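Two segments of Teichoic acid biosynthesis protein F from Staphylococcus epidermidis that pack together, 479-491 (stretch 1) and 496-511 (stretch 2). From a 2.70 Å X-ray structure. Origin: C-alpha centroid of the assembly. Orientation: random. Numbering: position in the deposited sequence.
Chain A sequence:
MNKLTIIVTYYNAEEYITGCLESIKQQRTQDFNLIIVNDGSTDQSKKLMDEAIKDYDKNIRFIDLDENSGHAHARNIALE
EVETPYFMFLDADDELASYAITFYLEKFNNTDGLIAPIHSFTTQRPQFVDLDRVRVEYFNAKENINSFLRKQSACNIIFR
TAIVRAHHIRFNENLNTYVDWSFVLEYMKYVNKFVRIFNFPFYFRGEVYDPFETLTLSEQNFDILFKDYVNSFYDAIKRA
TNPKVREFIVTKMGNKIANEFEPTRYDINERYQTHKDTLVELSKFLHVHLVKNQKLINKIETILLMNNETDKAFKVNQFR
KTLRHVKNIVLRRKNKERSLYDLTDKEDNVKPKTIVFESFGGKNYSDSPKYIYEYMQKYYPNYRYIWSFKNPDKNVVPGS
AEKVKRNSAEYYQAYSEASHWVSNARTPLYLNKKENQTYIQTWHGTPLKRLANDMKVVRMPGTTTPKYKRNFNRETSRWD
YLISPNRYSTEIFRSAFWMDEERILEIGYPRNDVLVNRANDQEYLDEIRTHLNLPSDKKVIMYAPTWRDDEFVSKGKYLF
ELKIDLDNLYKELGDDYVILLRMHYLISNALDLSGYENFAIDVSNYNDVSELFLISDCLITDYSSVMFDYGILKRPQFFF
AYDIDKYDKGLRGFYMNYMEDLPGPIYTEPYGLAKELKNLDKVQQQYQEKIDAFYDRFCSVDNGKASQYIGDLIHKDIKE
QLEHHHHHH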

# COMPACT_ATOMS: atom_id res chain seq x y z
N TRP A 479 -6.65 -34.76 -10.28
CA TRP A 479 -7.10 -35.62 -11.35
C TRP A 479 -8.34 -36.37 -10.91
O TRP A 479 -8.28 -37.20 -10.00
CB TRP A 479 -6.04 -36.65 -11.75
CG TRP A 479 -4.74 -36.11 -12.27
CD1 TRP A 479 -4.45 -34.81 -12.66
CD2 TRP A 479 -3.57 -36.86 -12.50
NE1 TRP A 479 -3.15 -34.73 -13.10
CE2 TRP A 479 -2.59 -35.98 -13.01
CE3 TRP A 479 -3.25 -38.21 -12.34
CZ2 TRP A 479 -1.32 -36.40 -13.34
CZ3 TRP A 479 -1.99 -38.62 -12.67
CH2 TRP A 479 -1.04 -37.73 -13.16
N ASP A 480 -9.46 -36.10 -11.57
CA ASP A 480 -10.71 -36.73 -11.22
C ASP A 480 -10.76 -38.11 -11.86
O ASP A 480 -11.25 -39.07 -11.26
CB ASP A 480 -11.88 -35.86 -11.70
CG ASP A 480 -11.92 -34.49 -11.00
OD1 ASP A 480 -11.84 -34.43 -9.76
OD2 ASP A 480 -12.05 -33.48 -11.72
N TYR A 481 -10.23 -38.20 -13.08
CA TYR A 481 -10.10 -39.47 -13.80
C TYR A 481 -8.66 -39.64 -14.28
O TYR A 481 -8.01 -38.68 -14.68
CB TYR A 481 -11.05 -39.49 -14.99
CG TYR A 481 -12.51 -39.61 -14.60
CD1 TYR A 481 -12.97 -40.68 -13.83
CD2 TYR A 481 -13.44 -38.66 -15.02
CE1 TYR A 481 -14.31 -40.79 -13.49
CE2 TYR A 481 -14.77 -38.77 -14.67
CZ TYR A 481 -15.20 -39.84 -13.91
OH TYR A 481 -16.54 -39.93 -13.58
N LEU A 482 -8.15 -40.87 -14.20
CA LEU A 482 -6.84 -41.23 -14.70
C LEU A 482 -6.94 -42.50 -15.56
O LEU A 482 -7.50 -43.52 -15.13
CB LEU A 482 -5.89 -41.49 -13.54
CG LEU A 482 -4.53 -42.01 -13.99
CD1 LEU A 482 -3.98 -41.10 -15.05
CD2 LEU A 482 -3.61 -42.05 -12.82
N ILE A 483 -6.41 -42.44 -16.77
CA ILE A 483 -6.51 -43.57 -17.69
C ILE A 483 -5.44 -44.61 -17.40
O ILE A 483 -4.30 -44.26 -17.06
CB ILE A 483 -6.42 -43.11 -19.13
CG1 ILE A 483 -7.66 -42.29 -19.49
CG2 ILE A 483 -6.29 -44.29 -20.06
CD1 ILE A 483 -7.86 -42.12 -20.98
N SER A 484 -5.80 -45.88 -17.51
CA SER A 484 -4.81 -46.94 -17.36
C SER A 484 -4.82 -47.92 -18.53
O SER A 484 -5.90 -48.33 -19.00
CB SER A 484 -5.01 -47.71 -16.05
OG SER A 484 -3.94 -48.60 -15.81
N PRO A 485 -3.62 -48.30 -19.00
CA PRO A 485 -3.39 -49.23 -20.11
C PRO A 485 -3.44 -50.71 -19.70
O PRO A 485 -3.73 -51.56 -20.54
CB PRO A 485 -1.96 -48.88 -20.58
CG PRO A 485 -1.58 -47.66 -19.86
CD PRO A 485 -2.38 -47.62 -18.60
N ASN A 486 -3.16 -51.00 -18.43
CA ASN A 486 -3.07 -52.38 -17.94
C ASN A 486 -3.04 -52.47 -16.41
O ASN A 486 -2.83 -51.47 -15.74
CB ASN A 486 -1.83 -53.07 -18.53
CG ASN A 486 -0.68 -52.10 -18.77
OD1 ASN A 486 -0.01 -51.66 -17.83
ND2 ASN A 486 -0.46 -51.75 -20.03
N ARG A 487 -3.24 -53.66 -15.86
CA ARG A 487 -3.27 -53.82 -14.41
C ARG A 487 -1.95 -53.41 -13.78
O ARG A 487 -1.93 -52.82 -12.71
CB ARG A 487 -3.62 -55.25 -14.02
CG ARG A 487 -3.93 -55.37 -12.55
CD ARG A 487 -5.10 -54.48 -12.15
NE ARG A 487 -6.28 -55.27 -11.78
CZ ARG A 487 -7.40 -55.38 -12.49
NH1 ARG A 487 -7.53 -54.74 -13.65
NH2 ARG A 487 -8.41 -56.13 -12.04
N TYR A 488 -0.87 -53.74 -14.46
CA TYR A 488 0.49 -53.35 -14.08
C TYR A 488 0.63 -51.84 -13.95
O TYR A 488 1.21 -51.34 -13.00
CB TYR A 488 1.45 -53.90 -15.11
CG TYR A 488 2.81 -53.25 -15.22
CD1 TYR A 488 3.91 -53.78 -14.57
CD2 TYR A 488 3.00 -52.15 -16.06
CE1 TYR A 488 5.15 -53.21 -14.70
CE2 TYR A 488 4.24 -51.58 -16.20
CZ TYR A 488 5.31 -52.11 -15.52
OH TYR A 488 6.55 -51.54 -15.67
N SER A 489 0.08 -51.10 -14.90
CA SER A 489 0.06 -49.65 -14.78
C SER A 489 -0.85 -49.18 -13.64
O SER A 489 -0.47 -48.31 -12.88
CB SER A 489 -0.35 -48.99 -16.11
OG SER A 489 0.77 -48.87 -16.97
N THR A 490 -2.04 -49.75 -13.54
CA THR A 490 -2.92 -49.43 -12.42
C THR A 490 -2.21 -49.62 -11.08
O THR A 490 -2.28 -48.75 -10.22
CB THR A 490 -4.18 -50.31 -12.39
OG1 THR A 490 -4.92 -50.16 -13.61
CG2 THR A 490 -5.06 -49.92 -11.20
N GLU A 491 -1.54 -50.75 -10.90
CA GLU A 491 -0.96 -51.07 -9.60
C GLU A 491 0.15 -50.07 -9.27
O GLU A 491 0.28 -49.63 -8.12
CB GLU A 491 -0.43 -52.50 -9.58
CG GLU A 491 -0.90 -53.31 -8.37
CD GLU A 491 -2.35 -53.80 -8.49
OE1 GLU A 491 -2.56 -54.92 -9.00
OE2 GLU A 491 -3.28 -53.07 -8.06
N ALA A 496 2.49 -44.69 -7.28
CA ALA A 496 3.38 -43.66 -7.81
C ALA A 496 2.72 -42.29 -7.92
O ALA A 496 3.40 -41.26 -7.93
CB ALA A 496 3.93 -44.08 -9.17
N PHE A 497 1.39 -42.29 -8.00
CA PHE A 497 0.64 -41.05 -8.17
C PHE A 497 -0.31 -40.77 -7.01
O PHE A 497 -1.13 -39.86 -7.11
CB PHE A 497 -0.17 -41.09 -9.46
CG PHE A 497 0.65 -40.95 -10.71
CD1 PHE A 497 0.23 -41.56 -11.90
CD2 PHE A 497 1.82 -40.21 -10.70
CE1 PHE A 497 0.99 -41.42 -13.07
CE2 PHE A 497 2.58 -40.08 -11.85
CZ PHE A 497 2.17 -40.67 -13.04
N TRP A 498 -0.21 -41.54 -5.93
CA TRP A 498 -1.13 -41.38 -4.82
C TRP A 498 -2.57 -41.39 -5.34
O TRP A 498 -3.31 -40.41 -5.13
CB TRP A 498 -0.89 -40.04 -4.09
CG TRP A 498 0.54 -39.71 -3.65
CD1 TRP A 498 1.13 -40.03 -2.46
CD2 TRP A 498 1.52 -38.98 -4.39
NE1 TRP A 498 2.42 -39.57 -2.42
CE2 TRP A 498 2.68 -38.91 -3.59
CE3 TRP A 498 1.53 -38.38 -5.66
CZ2 TRP A 498 3.85 -38.27 -4.01
CZ3 TRP A 498 2.69 -37.73 -6.08
CH2 TRP A 498 3.83 -37.68 -5.25
N MET A 499 -2.98 -42.45 -6.03
CA MET A 499 -4.32 -42.47 -6.62
C MET A 499 -5.22 -43.53 -5.98
O MET A 499 -4.73 -44.53 -5.47
CB MET A 499 -4.24 -42.74 -8.13
CG MET A 499 -3.70 -41.59 -8.94
SD MET A 499 -4.99 -40.39 -9.30
CE MET A 499 -6.36 -41.51 -9.46
N ASP A 500 -6.53 -43.31 -6.01
CA ASP A 500 -7.45 -44.35 -5.61
C ASP A 500 -7.75 -45.19 -6.84
O ASP A 500 -7.79 -44.65 -7.94
CB ASP A 500 -8.76 -43.76 -5.08
CG ASP A 500 -8.55 -42.75 -3.97
OD1 ASP A 500 -7.83 -43.06 -2.99
OD2 ASP A 500 -9.14 -41.64 -4.06
N GLU A 501 -7.96 -46.49 -6.68
CA GLU A 501 -8.33 -47.30 -7.83
C GLU A 501 -9.66 -46.82 -8.36
O GLU A 501 -9.97 -46.95 -9.54
CB GLU A 501 -8.39 -48.79 -7.46
CG GLU A 501 -8.84 -49.68 -8.62
CD GLU A 501 -8.31 -51.11 -8.52
OE1 GLU A 501 -8.33 -51.68 -7.40
OE2 GLU A 501 -7.89 -51.67 -9.57
N GLU A 502 -10.44 -46.24 -7.46
CA GLU A 502 -11.77 -45.74 -7.78
C GLU A 502 -11.75 -44.66 -8.85
O GLU A 502 -12.78 -44.33 -9.42
CB GLU A 502 -12.42 -45.21 -6.50
CG GLU A 502 -11.93 -45.89 -5.21
CD GLU A 502 -13.06 -46.20 -4.24
OE1 GLU A 502 -14.22 -45.80 -4.52
OE2 GLU A 502 -12.81 -46.85 -3.20
N ARG A 503 -10.57 -44.10 -9.12
CA ARG A 503 -10.45 -43.00 -10.07
C ARG A 503 -9.78 -43.41 -11.39
O ARG A 503 -9.72 -42.64 -12.34
CB ARG A 503 -9.69 -41.84 -9.44
CG ARG A 503 -10.57 -40.76 -8.89
CD ARG A 503 -9.85 -40.01 -7.81
NE ARG A 503 -10.40 -38.67 -7.65
CZ ARG A 503 -10.54 -38.04 -6.47
NH1 ARG A 503 -10.20 -38.67 -5.34
NH2 ARG A 503 -11.04 -36.81 -6.43
N ILE A 504 -9.27 -44.63 -11.43
CA ILE A 504 -8.59 -45.15 -12.60
C ILE A 504 -9.57 -45.79 -13.58
O ILE A 504 -10.41 -46.61 -13.19
CB ILE A 504 -7.55 -46.17 -12.17
CG1 ILE A 504 -6.43 -45.45 -11.42
CG2 ILE A 504 -7.02 -46.92 -13.37
CD1 ILE A 504 -5.62 -46.34 -10.51
N LEU A 505 -9.47 -45.42 -14.85
CA LEU A 505 -10.25 -46.09 -15.89
C LEU A 505 -9.32 -46.98 -16.70
O LEU A 505 -8.55 -46.49 -17.54
CB LEU A 505 -10.89 -45.08 -16.83
CG LEU A 505 -11.66 -43.92 -16.21
CD1 LEU A 505 -12.20 -43.03 -17.30
CD2 LEU A 505 -12.77 -44.49 -15.39
N GLU A 506 -9.36 -48.29 -16.44
CA GLU A 506 -8.52 -49.23 -17.17
C GLU A 506 -9.14 -49.49 -18.50
O GLU A 506 -9.93 -50.41 -18.63
CB GLU A 506 -8.45 -50.55 -16.44
CG GLU A 506 -7.14 -50.82 -15.77
CD GLU A 506 -6.89 -52.31 -15.63
OE1 GLU A 506 -7.55 -53.12 -16.33
OE2 GLU A 506 -6.03 -52.66 -14.79
N ILE A 507 -8.81 -48.70 -19.51
CA ILE A 507 -9.51 -48.84 -20.77
C ILE A 507 -8.58 -48.82 -21.97
O ILE A 507 -8.99 -49.19 -23.06
CB ILE A 507 -10.55 -47.72 -20.95
CG1 ILE A 507 -9.88 -46.35 -20.80
CG2 ILE A 507 -11.70 -47.90 -19.97
CD1 ILE A 507 -10.80 -45.19 -21.14
N GLY A 508 -7.33 -48.40 -21.76
CA GLY A 508 -6.33 -48.35 -22.81
C GLY A 508 -6.21 -46.94 -23.34
O GLY A 508 -7.06 -46.09 -23.08
N TYR A 509 -5.15 -46.67 -24.09
CA TYR A 509 -4.88 -45.31 -24.57
C TYR A 509 -5.67 -44.95 -25.83
O TYR A 509 -5.69 -45.70 -26.81
CB TYR A 509 -3.39 -45.12 -24.81
CG TYR A 509 -2.63 -44.97 -23.53
CD1 TYR A 509 -3.01 -44.01 -22.61
CD2 TYR A 509 -1.53 -45.77 -23.23
CE1 TYR A 509 -2.34 -43.84 -21.43
CE2 TYR A 509 -0.84 -45.61 -22.04
CZ TYR A 509 -1.26 -44.63 -21.14
OH TYR A 509 -0.63 -44.42 -19.93
N PRO A 510 -6.35 -43.81 -25.79
CA PRO A 510 -7.06 -43.38 -26.99
C PRO A 510 -6.10 -43.31 -28.18
O PRO A 510 -6.50 -43.60 -29.31
CB PRO A 510 -7.56 -41.98 -26.60
CG PRO A 510 -7.82 -42.11 -25.14
CD PRO A 510 -6.70 -42.99 -24.62
N ARG A 511 -4.85 -42.93 -27.91
CA ARG A 511 -3.84 -42.74 -28.94
C ARG A 511 -3.49 -44.07 -29.57
O ARG A 511 -2.89 -44.12 -30.65
CB ARG A 511 -2.58 -42.17 -28.33
CG ARG A 511 -2.12 -43.00 -27.16
CD ARG A 511 -0.65 -43.31 -27.22
NE ARG A 511 0.07 -42.51 -26.24
CZ ARG A 511 1.10 -42.95 -25.52
NH1 ARG A 511 1.69 -42.13 -24.64
NH2 ARG A 511 1.53 -44.20 -25.67

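What fills the apolar centre of the contact? On the sheet face that carries Leu 482 and Ile 504, Leu 482 CD2 lies 3.9 Å from Met 499 CG and 4.0 Å from Phe 497 CD1. Trp 479 extends this cluster: its six-membered ring turns an edge to the face of Phe 497, with Trp 479 CZ3 3.8 Å from Phe 497 CD1 and the planes at 77°. The flexible thioether of Met 499 fits beside both Trp 479 and Leu 482. On the face of Ile 483 and Leu 505, Ile 483 CD1 reaches Pro 510 CD at 3.9 Å. Beyond the strands, Pro 485 CG lies 3.1 Å from Tyr 509 CE2, an unusually short approach for two carbons.

How are the backbones joined? Strands 481-484 and 504-506 run parallel, so the bonds alternate: Leu 482 N donates to Arg 503 O (3.0 Å), Leu 482 O accepts from Leu 505 N (2.8 Å), and Ser 484 N donates to Leu 505 O (2.8 Å). Beta-branched Ile 483 and Ile 504 suit these extended conformations.

Why is there a glycine where the ladder ends? Ser 484 O accepts a bond from Gly 508 N at 3.1 Å and a weak one from Ile 507 N at 3.0 Å. Gly 508 has phi/psi of 100/166°, where a CB would be jammed against the preceding carbonyl oxygen.

What secures the polar edge? Glu 506 extends its carboxylate to the start of helix 487-491, where Arg 487 NH1 forms a salt bridge with Glu 506 OE2 at 2.8 Å, with that oxygen at the edge of the guanidinium, near its plane. Thr 490 OG1 lies 3.0 Å from the same Glu 506 OE2, while Thr 490 CG2 meets Ile 504 CD1 at 3.7 Å. Asn 486 caps this helix, its OD1 accepting from Ser 489 N at 3.0 Å.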